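Local coordinates for penicillin-binding 1 transmembrane protein MrcA (Nitrosomonas europaea ATCC 19718, PDB 3D0F) that probably builds peptidoglycan as a bifunctional glycosyltransferase and transpeptidase of the cell wall, of which this chain is the OB-like domain, at residues S33-T45 with R83-T95. Sequence-based numbering, arbitrary orientation.
Sequences SDDILAAVVLSAT and RIRPGALIRVKKT. With PO4 (phosphate ion), chain C.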
ATOM      1  N   SER A  33       0.810   5.660   4.879  1.00 19.51           N
ATOM      2  CA  SER A  33       1.168   4.223   5.006  1.00 19.62           C
ATOM      3  C   SER A  33       1.040   3.518   3.675  1.00 19.59           C
ATOM      4  O   SER A  33       1.269   2.316   3.597  1.00 20.08           O
ATOM      5  CB  SER A  33       0.313   3.542   6.076  1.00 20.71           C
ATOM      6  OG  SER A  33      -1.046   3.648   5.736  1.00 25.23           O
ATOM      7  N   ASP A  34       0.697   4.235   2.597  1.00 19.24           N
ATOM      8  CA  ASP A  34       0.507   3.559   1.299  1.00 19.48           C
ATOM      9  C   ASP A  34       1.818   2.885   0.845  1.00 19.11           C
ATOM     10  O   ASP A  34       2.903   3.444   0.982  1.00 18.28           O
ATOM     11  CB  ASP A  34       0.048   4.557   0.238  1.00 19.32           C
ATOM     12  CG  ASP A  34      -1.454   4.903   0.334  1.00 20.97           C
ATOM     13  OD1 ASP A  34      -2.147   4.413   1.251  1.00 20.12           O
ATOM     14  OD2 ASP A  34      -1.863   5.692  -0.566  1.00 20.60           O
ATOM     15  N   ASP A  35       1.655   1.679   0.327  1.00 19.06           N
ATOM     16  CA  ASP A  35       2.738   0.860  -0.227  1.00 20.14           C
ATOM     17  C   ASP A  35       3.652   0.258   0.838  1.00 19.79           C
ATOM     18  O   ASP A  35       4.630  -0.430   0.493  1.00 19.91           O
ATOM     19  CB  ASP A  35       3.559   1.624  -1.244  1.00 20.73           C
ATOM     20  CG  ASP A  35       2.694   2.300  -2.353  1.00 23.39           C
ATOM     21  OD1 ASP A  35       1.945   1.547  -3.011  1.00 25.24           O
ATOM     22  OD2 ASP A  35       2.809   3.545  -2.538  1.00 25.94           O
ATOM     23  N   ILE A  36       3.350   0.519   2.093  1.00 19.89           N
ATOM     24  CA  ILE A  36       4.070  -0.067   3.240  1.00 20.20           C
ATOM     25  C   ILE A  36       3.207  -1.211   3.710  1.00 20.72           C
ATOM     26  O   ILE A  36       2.164  -1.001   4.357  1.00 22.37           O
ATOM     27  CB  ILE A  36       4.335   0.943   4.386  1.00 19.45           C
ATOM     28  CG1 ILE A  36       5.197   2.077   3.840  1.00 21.44           C
ATOM     29  CG2 ILE A  36       5.061   0.215   5.564  1.00 20.56           C
ATOM     30  CD1 ILE A  36       5.468   3.200   4.824  1.00 22.94           C
ATOM     31  N   LEU A  37       3.644  -2.421   3.377  1.00 19.25           N
ATOM     32  CA  LEU A  37       2.819  -3.619   3.457  1.00 17.77           C
ATOM     33  C   LEU A  37       3.213  -4.534   4.596  1.00 18.40           C
ATOM     34  O   LEU A  37       4.358  -4.601   4.979  1.00 18.47           O
ATOM     35  CB  LEU A  37       2.943  -4.408   2.165  1.00 18.47           C
ATOM     36  CG  LEU A  37       2.722  -3.623   0.888  1.00 19.72           C
ATOM     37  CD1 LEU A  37       2.762  -4.552  -0.302  1.00 22.67           C
ATOM     38  CD2 LEU A  37       1.415  -2.789   0.944  1.00 21.13           C
ATOM     39  N   ALA A  38       2.237  -5.242   5.134  1.00 18.57           N
ATOM     40  CA  ALA A  38       2.493  -6.215   6.199  1.00 17.19           C
ATOM     41  C   ALA A  38       3.101  -7.473   5.602  1.00 17.33           C
ATOM     42  O   ALA A  38       2.738  -7.948   4.519  1.00 18.24           O
ATOM     43  CB  ALA A  38       1.183  -6.572   6.982  1.00 19.13           C
ATOM     44  N   ALA A  39       4.011  -8.095   6.361  1.00 17.01           N
ATOM     45  CA  ALA A  39       4.525  -9.384   5.969  1.00 15.71           C
ATOM     46  C   ALA A  39       4.923 -10.146   7.235  1.00 16.78           C
ATOM     47  O   ALA A  39       5.293  -9.552   8.240  1.00 18.10           O
ATOM     48  CB  ALA A  39       5.719  -9.287   5.016  1.00 17.58           C
ATOM     49  N   VAL A  40       4.857 -11.451   7.149  1.00 15.62           N
ATOM     50  CA  VAL A  40       5.300 -12.302   8.257  0.50 15.71           C
ATOM     51  C   VAL A  40       6.563 -13.026   7.850  1.00 14.23           C
ATOM     52  O   VAL A  40       6.622 -13.651   6.791  1.00 15.68           O
ATOM     53  CB  VAL A  40       4.236 -13.338   8.725  0.50 15.29           C
ATOM     54  CG1 VAL A  40       3.804 -14.265   7.593  0.50 16.13           C
ATOM     55  CG2 VAL A  40       4.763 -14.171   9.888  0.50 16.06           C
ATOM     56  N   VAL A  41       7.565 -12.958   8.700  1.00 14.86           N
ATOM     57  CA  VAL A  41       8.858 -13.583   8.424  1.00 14.41           C
ATOM     58  C   VAL A  41       8.774 -15.114   8.500  1.00 15.45           C
ATOM     59  O   VAL A  41       8.212 -15.673   9.458  1.00 14.72           O
ATOM     60  CB  VAL A  41       9.974 -13.023   9.337  1.00 15.18           C
ATOM     61  CG1 VAL A  41      11.320 -13.865   9.166  1.00 14.75           C
ATOM     62  CG2 VAL A  41      10.178 -11.513   9.020  1.00 15.41           C
ATOM     63  N   LEU A  42       9.293 -15.755   7.460  1.00 14.89           N
ATOM     64  CA  LEU A  42       9.415 -17.216   7.406  1.00 15.30           C
ATOM     65  C   LEU A  42      10.821 -17.709   7.766  1.00 16.16           C
ATOM     66  O   LEU A  42      10.972 -18.775   8.341  1.00 17.32           O
ATOM     67  CB  LEU A  42       9.056 -17.723   5.995  1.00 16.91           C
ATOM     68  CG  LEU A  42       7.676 -17.259   5.522  1.00 17.60           C
ATOM     69  CD1 LEU A  42       7.392 -17.840   4.129  1.00 21.11           C
ATOM     70  CD2 LEU A  42       6.536 -17.559   6.501  1.00 20.56           C
ATOM     71  N   SER A  43      11.858 -16.994   7.337  1.00 16.45           N
ATOM     72  CA  SER A  43      13.200 -17.302   7.650  1.00 16.91           C
ATOM     73  C   SER A  43      14.009 -16.025   7.712  1.00 16.85           C
ATOM     74  O   SER A  43      13.680 -15.068   7.031  1.00 15.68           O
ATOM     75  CB  SER A  43      13.765 -18.249   6.615  1.00 18.60           C
ATOM     76  OG  SER A  43      14.010 -17.598   5.404  1.00 19.69           O
ATOM     77  N   ALA A  44      15.089 -16.036   8.496  1.00 16.13           N
ATOM     78  CA  ALA A  44      15.936 -14.843   8.633  1.00 16.24           C
ATOM     79  C   ALA A  44      17.351 -15.178   8.956  1.00 17.06           C
ATOM     80  O   ALA A  44      17.637 -15.995   9.836  1.00 17.44           O
ATOM     81  CB  ALA A  44      15.406 -13.915   9.682  1.00 16.02           C
ATOM     82  N   THR A  45      18.236 -14.584   8.186  1.00 17.62           N
ATOM     83  CA  THR A  45      19.693 -14.571   8.415  1.00 18.26           C
ATOM     84  C   THR A  45      20.198 -13.143   8.161  1.00 18.56           C
ATOM     85  O   THR A  45      19.482 -12.322   7.577  1.00 16.63           O
ATOM     86  CB  THR A  45      20.417 -15.532   7.464  1.00 18.38           C
ATOM     87  OG1 THR A  45      20.411 -14.984   6.139  1.00 21.26           O
ATOM     88  CG2 THR A  45      19.761 -16.942   7.463  1.00 21.04           C
ATOM     89  N   ARG A  83      14.796  -9.709  18.090  1.00 21.12           N
ATOM     90  CA  ARG A  83      15.311  -9.812  16.729  1.00 20.87           C
ATOM     91  C   ARG A  83      14.262 -10.361  15.759  1.00 19.89           C
ATOM     92  O   ARG A  83      13.323 -11.031  16.168  1.00 20.87           O
ATOM     93  CB  ARG A  83      16.562 -10.665  16.669  1.00 21.02           C
ATOM     94  CG  ARG A  83      16.311 -12.098  16.839  1.00 22.63           C
ATOM     95  CD  ARG A  83      17.615 -12.916  16.885  1.00 25.39           C
ATOM     96  NE  ARG A  83      17.209 -14.280  17.152  1.00 29.73           N
ATOM     97  CZ  ARG A  83      16.881 -15.208  16.241  1.00 32.12           C
ATOM     98  NH1 ARG A  83      16.913 -14.979  14.902  1.00 34.12           N
ATOM     99  NH2 ARG A  83      16.495 -16.399  16.685  1.00 29.96           N
ATOM    100  N   ILE A  84      14.475 -10.081  14.496  1.00 18.86           N
ATOM    101  CA  ILE A  84      13.692 -10.673  13.409  1.00 18.98           C
ATOM    102  C   ILE A  84      13.969 -12.181  13.362  1.00 19.21           C
ATOM    103  O   ILE A  84      15.135 -12.618  13.365  1.00 21.40           O
ATOM    104  CB  ILE A  84      14.022 -10.008  12.093  1.00 19.16           C
ATOM    105  CG1 ILE A  84      13.497  -8.560  12.122  1.00 18.53           C
ATOM    106  CG2 ILE A  84      13.432 -10.790  10.900  1.00 19.73           C
ATOM    107  CD1 ILE A  84      14.100  -7.610  11.114  1.00 20.65           C
ATOM    108  N   ARG A  85      12.895 -12.963  13.325  1.00 18.22           N
ATOM    109  CA  ARG A  85      12.940 -14.442  13.454  0.50 17.65           C
ATOM    110  C   ARG A  85      11.646 -14.967  12.844  1.00 17.73           C
ATOM    111  O   ARG A  85      10.691 -14.205  12.659  1.00 16.98           O
ATOM    112  CB  ARG A  85      13.055 -14.887  14.926  0.50 18.23           C
ATOM    113  CG  ARG A  85      11.707 -15.065  15.724  0.50 16.80           C
ATOM    114  CD  ARG A  85      11.894 -15.826  17.076  0.50 17.15           C
ATOM    115  NE  ARG A  85      10.610 -16.167  17.713  0.50 17.23           N
ATOM    116  CZ  ARG A  85      10.050 -15.502  18.722  0.50 15.45           C
ATOM    117  NH1 ARG A  85      10.680 -14.492  19.318  0.50 15.77           N
ATOM    118  NH2 ARG A  85       8.868 -15.901  19.191  0.50 15.69           N
ATOM    119  N   PRO A  86      11.567 -16.279  12.553  1.00 17.33           N
ATOM    120  CA  PRO A  86      10.282 -16.723  12.011  1.00 16.91           C
ATOM    121  C   PRO A  86       9.057 -16.377  12.855  1.00 16.61           C
ATOM    122  O   PRO A  86       9.029 -16.649  14.074  1.00 17.77           O
ATOM    123  CB  PRO A  86      10.464 -18.232  11.863  1.00 17.58           C
ATOM    124  CG  PRO A  86      11.901 -18.416  11.770  1.00 16.41           C
ATOM    125  CD  PRO A  86      12.548 -17.368  12.606  1.00 17.89           C
ATOM    126  N   GLY A  87       8.063 -15.804  12.205  1.00 14.86           N
ATOM    127  CA  GLY A  87       6.849 -15.313  12.834  1.00 15.67           C
ATOM    128  C   GLY A  87       6.826 -13.820  13.066  1.00 15.52           C
ATOM    129  O   GLY A  87       5.782 -13.267  13.363  1.00 17.23           O
ATOM    130  N   ALA A  88       7.974 -13.168  12.926  1.00 15.34           N
ATOM    131  CA  ALA A  88       8.015 -11.729  13.135  1.00 15.80           C
ATOM    132  C   ALA A  88       7.097 -11.054  12.141  1.00 15.88           C
ATOM    133  O   ALA A  88       7.178 -11.312  10.955  1.00 16.97           O
ATOM    134  CB  ALA A  88       9.420 -11.233  12.981  1.00 15.08           C
ATOM    135  N   LEU A  89       6.265 -10.150  12.648  1.00 18.25           N
ATOM    136  CA  LEU A  89       5.448  -9.262  11.829  1.00 17.93           C
ATOM    137  C   LEU A  89       6.271  -8.014  11.508  1.00 18.43           C
ATOM    138  O   LEU A  89       6.682  -7.247  12.396  1.00 18.46           O
ATOM    139  CB  LEU A  89       4.147  -8.877  12.571  1.00 18.48           C
ATOM    140  CG  LEU A  89       3.217  -7.912  11.836  1.00 20.15           C
ATOM    141  CD1 LEU A  89       2.760  -8.472  10.493  1.00 23.23           C
ATOM    142  CD2 LEU A  89       2.040  -7.561  12.752  1.00 20.48           C
ATOM    143  N   ILE A  90       6.526  -7.832  10.219  1.00 17.40           N
ATOM    144  CA  ILE A  90       7.304  -6.690   9.705  1.00 17.79           C
ATOM    145  C   ILE A  90       6.518  -5.925   8.696  1.00 16.97           C
ATOM    146  O   ILE A  90       5.435  -6.339   8.270  1.00 18.03           O
ATOM    147  CB  ILE A  90       8.666  -7.156   9.109  1.00 16.69           C
ATOM    148  CG1 ILE A  90       8.474  -8.166   7.977  1.00 17.19           C
ATOM    149  CG2 ILE A  90       9.535  -7.781  10.281  1.00 18.98           C
ATOM    150  CD1 ILE A  90       9.697  -8.423   7.142  1.00 18.86           C
ATOM    151  N   ARG A  91       7.078  -4.809   8.283  1.00 16.37           N
ATOM    152  CA  ARG A  91       6.514  -4.032   7.195  1.00 15.89           C
ATOM    153  C   ARG A  91       7.569  -3.948   6.113  1.00 16.06           C
ATOM    154  O   ARG A  91       8.759  -3.775   6.387  1.00 15.92           O
ATOM    155  CB  ARG A  91       6.136  -2.618   7.667  1.00 16.91           C
ATOM    156  CG  ARG A  91       5.155  -2.633   8.851  1.00 19.48           C
ATOM    157  CD  ARG A  91       3.711  -2.984   8.472  1.00 22.43           C
ATOM    158  NE  ARG A  91       2.965  -3.184   9.705  1.00 25.15           N
ATOM    159  CZ  ARG A  91       1.653  -3.408   9.782  1.00 24.03           C
ATOM    160  NH1 ARG A  91       0.908  -3.404   8.696  1.00 22.87           N
ATOM    161  NH2 ARG A  91       1.109  -3.621  10.988  1.00 26.11           N
ATOM    162  N   VAL A  92       7.095  -4.007   4.889  1.00 16.11           N
ATOM    163  CA  VAL A  92       7.971  -3.984   3.710  1.00 15.28           C
ATOM    164  C   VAL A  92       7.481  -3.030   2.641  1.00 16.66           C
ATOM    165  O   VAL A  92       6.268  -2.773   2.530  1.00 17.18           O
ATOM    166  CB  VAL A  92       8.106  -5.407   3.125  1.00 15.17           C
ATOM    167  CG1 VAL A  92       8.729  -6.317   4.157  1.00 16.98           C
ATOM    168  CG2 VAL A  92       6.740  -5.962   2.734  1.00 17.06           C
ATOM    169  N   LYS A  93       8.424  -2.554   1.834  1.00 16.96           N
ATOM    170  CA  LYS A  93       8.076  -1.694   0.712  1.00 17.78           C
ATOM    171  C   LYS A  93       8.983  -2.059  -0.479  1.00 18.76           C
ATOM    172  O   LYS A  93      10.188  -2.236  -0.293  1.00 18.51           O
ATOM    173  CB  LYS A  93       8.306  -0.248   1.130  1.00 18.95           C
ATOM    174  CG  LYS A  93       7.864   0.820   0.135  1.00 19.52           C
ATOM    175  CD  LYS A  93       8.100   2.204   0.702  1.00 22.77           C
ATOM    176  CE  LYS A  93       7.887   3.315  -0.290  1.00 29.12           C
ATOM    177  NZ  LYS A  93       6.848   3.131  -1.280  1.00 35.66           N
ATOM    178  N   LYS A  94       8.424  -1.962  -1.676  1.00 18.93           N
ATOM    179  CA  LYS A  94       9.145  -2.273  -2.900  1.00 19.03           C
ATOM    180  C   LYS A  94       9.769  -0.977  -3.422  1.00 19.84           C
ATOM    181  O   LYS A  94       9.057   0.034  -3.605  1.00 20.14           O
ATOM    182  CB  LYS A  94       8.192  -2.894  -3.910  1.00 19.81           C
ATOM    183  CG  LYS A  94       8.895  -3.510  -5.112  1.00 20.93           C
ATOM    184  CD  LYS A  94       7.882  -4.085  -6.075  1.00 23.85           C
ATOM    185  CE  LYS A  94       8.492  -5.028  -7.071  1.00 30.64           C
ATOM    186  NZ  LYS A  94       7.475  -5.364  -8.092  1.00 34.58           N
ATOM    187  N   THR A  95      11.073  -0.971  -3.650  1.00 19.44           N
ATOM    188  CA  THR A  95      11.718   0.209  -4.176  1.00 19.60           C
ATOM    189  C   THR A  95      11.437   0.380  -5.675  1.00 18.84           C
ATOM    190  O   THR A  95      10.953  -0.535  -6.354  1.00 18.25           O
ATOM    191  CB  THR A  95      13.202   0.161  -3.986  1.00 19.73           C
ATOM    192  OG1 THR A  95      13.720  -0.837  -4.894  1.00 21.01           O
ATOM    193  CG2 THR A  95      13.592  -0.158  -2.512  1.00 19.35           C
TER
HETATM  194  P   PO4 C 501      -2.649  -3.517  10.359  0.50 31.80           P
HETATM  195  O1  PO4 C 501      -1.736  -3.809  11.516  0.50 29.62           O
HETATM  196  O2  PO4 C 501      -3.922  -4.296  10.589  0.50 32.10           O
HETATM  197  O3  PO4 C 501      -2.945  -2.029  10.320  0.50 32.18           O
HETATM  198  O4  PO4 C 501      -2.066  -3.917   9.028  0.50 30.11           O
HETATM  199  O   HOH W   1       5.568  -1.336  -1.859  1.00 13.48           O
HETATM  200  O   HOH W   2       4.449   5.168  -1.744  1.00 31.52           O
HETATM  201  O   HOH W   3       0.728  -2.162   6.161  1.00 21.91           O
HETATM  202  O   HOH W   4      16.018 -16.549  12.141  1.00 22.54           O
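Val41 lays its CG2 methyl across Ile90, meeting CD1 at 3.6 Å with the two side chains at about a right angle. The same methyl also touches Ile84 CG2 and Ala88 CB, while CG1, turned anti to the backbone N (chi1 172°), lies against the carbonyl of Arg85. One valine thus joins strand 88-94 to the loop that leads into it. Ala44 CB also touches Ile84 CG2, 3.9 Å away. On the face carrying Leu37, Ala39 and Ile90, Val92 CG2 reaches both Leu37 CB and Ala39 CB, and Val92 packs against Ile59 and Ile61 of strand 58-61.

The strands are stitched by paired backbone bonds: Leu37 with Val92 and Ala39 with Ile90 give and take one each. Leu37 N points almost straight at Val92 O (2.8 Å, 177°). At the far end Val41 N bonds Ala88 O and Gly87 N bonds Val41 O, so the type II turn from Arg85 to Ala88 is fastened to the strand edge.

On the opposite face, with Ala38, Val40 and Leu89, Arg91 CB meets Ile36 CG2; the bend at chi2 (-75°) then carries NH1 to 3.6 Å from Ala38 CB. NH1 and NH2 grip separate oxygens of a phosphate ion, probably from the crystallisation liquor, NH2 to O1 at 2.9 Å; Gly31 N of the second subunit also bonds it, and Glu8 of that subunit forms a salt bridge with NH2. Lys93 NZ and Asp35 OD2 stay 4.3 Å apart, beyond a salt bridge, while Asp35 OD1 forms one with Arg53 of the second subunit.

Within this chain, strand 37-45 lies between 48-53 and 88-94 in a twisted antiparallel sheet that runs on into the second subunit through Ala88 and Leu89, which fits the OB-like domain of penicillin-binding proteins.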